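Local coordinates for putative uncharacterized protein (PDB 4EC6) that is of uncharacterised function but probably serves conjugative plasmid transfer as a membrane-bound, VirB8-like component of a type IV secretion system, this chain holding its C-terminal NTF2-like domain, at residues 122-127 with 131-136. Numbering follows the deposited sequence.
Sequences LLNVSV and SKMQKI
Leu123 and Gln134 hold each other by both backbone groups: Leu123 N donates to Gln134 O at 2.7 Å, and Gln134 N returns a bond to Leu123 O at 2.8 Å, both nearly straight at 169°. Beside this pair buried side chains pack tightly, with Leu123 CD1 resting 3.8 Å from Ile136 CG2 on the side of the sheet covered by helix 54-68. There Gln134, extended beyond CG, brings OE1 to 3.6 Å from Val125 CG2. The two strands form the central beta hairpin of the four-stranded antiparallel sheet in this NTF2-like domain, flanked by strands 101-112 and 147-157. Toward the turn the grip slackens: Val125 N to Lys132 O measures 3.1 Å and is bent to 146°, and the side chain of Lys132 leaves the hairpin for a salt bridge with Asp157. Ser131, at the exposed end, brings OG no nearer than 3.9 Å to Val125 O. The opposite face carries Leu122, whose CD2 lies 3.8 Å from Lys135 CB, and Asn124, whose CG, beside its backbone N (chi1 -71°), turns the amide toward strand 131-142; OD1 passes 3.7 Å from CG of selenomethionine Met133 and accepts a hydrogen bond from Tyr63 of the second subunit.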
loop_
_atom_site.group_PDB
_atom_site.type_symbol
_atom_site.label_atom_id
_atom_site.label_comp_id
_atom_site.label_asym_id
_atom_site.label_seq_id
_atom_site.Cartn_x
_atom_site.Cartn_y
_atom_site.Cartn_z
ATOM N N LEU A 122 -4.744 -8.185 -6.146
ATOM C CA LEU A 122 -5.645 -7.629 -7.159
ATOM C C LEU A 122 -4.881 -6.629 -7.995
ATOM O O LEU A 122 -4.198 -5.784 -7.445
ATOM C CB LEU A 122 -6.841 -6.924 -6.520
ATOM C CG LEU A 122 -7.795 -7.858 -5.835
ATOM C CD1 LEU A 122 -9.124 -7.122 -5.783
ATOM C CD2 LEU A 122 -7.949 -9.218 -6.552
ATOM N N LEU A 123 -5.009 -6.703 -9.316
ATOM C CA LEU A 123 -4.267 -5.839 -10.203
ATOM C C LEU A 123 -5.203 -5.088 -11.136
ATOM O O LEU A 123 -6.275 -5.581 -11.509
ATOM C CB LEU A 123 -3.318 -6.687 -11.043
ATOM C CG LEU A 123 -2.477 -7.785 -10.404
ATOM C CD1 LEU A 123 -1.716 -8.604 -11.434
ATOM C CD2 LEU A 123 -1.472 -7.151 -9.459
ATOM N N ASN A 124 -4.812 -3.893 -11.510
ATOM C CA ASN A 124 -5.395 -3.290 -12.681
ATOM C C ASN A 124 -4.318 -3.473 -13.730
ATOM O O ASN A 124 -3.214 -2.899 -13.595
ATOM C CB ASN A 124 -5.658 -1.792 -12.502
ATOM C CG ASN A 124 -6.821 -1.486 -11.547
ATOM O OD1 ASN A 124 -7.819 -2.228 -11.464
ATOM N ND2 ASN A 124 -6.709 -0.341 -10.833
ATOM N N VAL A 125 -4.601 -4.288 -14.745
ATOM C CA VAL A 125 -3.722 -4.326 -15.920
ATOM C C VAL A 125 -4.357 -3.626 -17.119
ATOM O O VAL A 125 -5.583 -3.457 -17.219
ATOM C CB VAL A 125 -3.143 -5.740 -16.248
ATOM C CG1 VAL A 125 -2.758 -6.450 -14.969
ATOM C CG2 VAL A 125 -4.118 -6.614 -16.997
ATOM N N SER A 126 -3.486 -3.205 -18.005
ATOM C CA SER A 126 -3.870 -2.430 -19.170
ATOM C C SER A 126 -3.264 -3.133 -20.390
ATOM O O SER A 126 -2.079 -3.511 -20.388
ATOM C CB SER A 126 -3.357 -1.003 -19.000
ATOM O OG SER A 126 -3.562 -0.219 -20.144
ATOM N N VAL A 127 -4.091 -3.361 -21.402
ATOM C CA VAL A 127 -3.623 -4.064 -22.597
ATOM C C VAL A 127 -3.541 -3.182 -23.847
ATOM O O VAL A 127 -2.520 -3.191 -24.536
ATOM C CB VAL A 127 -4.396 -5.385 -22.854
ATOM C CG1 VAL A 127 -4.148 -5.883 -24.271
ATOM C CG2 VAL A 127 -3.993 -6.448 -21.827
ATOM N N SER A 131 -8.399 -1.210 -19.732
ATOM C CA SER A 131 -8.047 -1.612 -18.389
ATOM C C SER A 131 -9.016 -2.662 -17.825
ATOM O O SER A 131 -10.189 -2.659 -18.149
ATOM C CB SER A 131 -8.044 -0.378 -17.505
ATOM O OG SER A 131 -8.159 -0.754 -16.157
ATOM N N LYS A 132 -8.529 -3.568 -16.986
ATOM C CA LYS A 132 -9.436 -4.493 -16.297
ATOM C C LYS A 132 -8.820 -4.985 -15.006
ATOM O O LYS A 132 -7.590 -4.969 -14.837
ATOM C CB LYS A 132 -9.871 -5.677 -17.198
ATOM C CG LYS A 132 -8.735 -6.586 -17.667
ATOM C CD LYS A 132 -9.172 -7.658 -18.662
ATOM C CE LYS A 132 -10.354 -8.483 -18.156
ATOM N NZ LYS A 132 -10.428 -9.839 -18.784
HETATM N N MSE A 133 -9.696 -5.394 -14.104
HETATM C CA MSE A 133 -9.336 -5.978 -12.834
HETATM C C MSE A 133 -8.916 -7.423 -12.987
HETATM O O MSE A 133 -9.637 -8.227 -13.549
HETATM C CB MSE A 133 -10.582 -5.951 -11.978
HETATM C CG MSE A 133 -10.444 -4.847 -10.954
HETATM SE SE MSE A 133 -11.806 -5.070 -9.508
HETATM C CE MSE A 133 -10.481 -5.443 -8.110
ATOM N N GLN A 134 -7.741 -7.772 -12.477
ATOM C CA GLN A 134 -7.357 -9.171 -12.422
ATOM C C GLN A 134 -6.877 -9.561 -11.030
ATOM O O GLN A 134 -6.502 -8.721 -10.224
ATOM C CB GLN A 134 -6.296 -9.506 -13.495
ATOM C CG GLN A 134 -6.868 -9.437 -14.907
ATOM C CD GLN A 134 -6.170 -10.352 -15.895
ATOM O OE1 GLN A 134 -5.145 -9.996 -16.502
ATOM N NE2 GLN A 134 -6.758 -11.514 -16.120
ATOM N N LYS A 135 -6.958 -10.848 -10.743
ATOM C CA LYS A 135 -6.293 -11.441 -9.602
ATOM C C LYS A 135 -5.105 -12.322 -10.046
ATOM O O LYS A 135 -5.150 -12.981 -11.082
ATOM C CB LYS A 135 -7.272 -12.235 -8.770
ATOM C CG LYS A 135 -6.587 -13.158 -7.810
ATOM C CD LYS A 135 -7.431 -13.297 -6.575
ATOM C CE LYS A 135 -8.455 -14.394 -6.709
ATOM N NZ LYS A 135 -9.408 -14.218 -5.560
ATOM N N ILE A 136 -4.031 -12.254 -9.276
ATOM C CA ILE A 136 -2.866 -13.067 -9.491
ATOM C C ILE A 136 -2.537 -13.827 -8.197
ATOM O O ILE A 136 -2.542 -13.250 -7.119
ATOM C CB ILE A 136 -1.679 -12.224 -9.980
ATOM C CG1 ILE A 136 -0.647 -13.152 -10.571
ATOM C CG2 ILE A 136 -1.101 -11.334 -8.880
ATOM C CD1 ILE A 136 0.428 -12.429 -11.324
#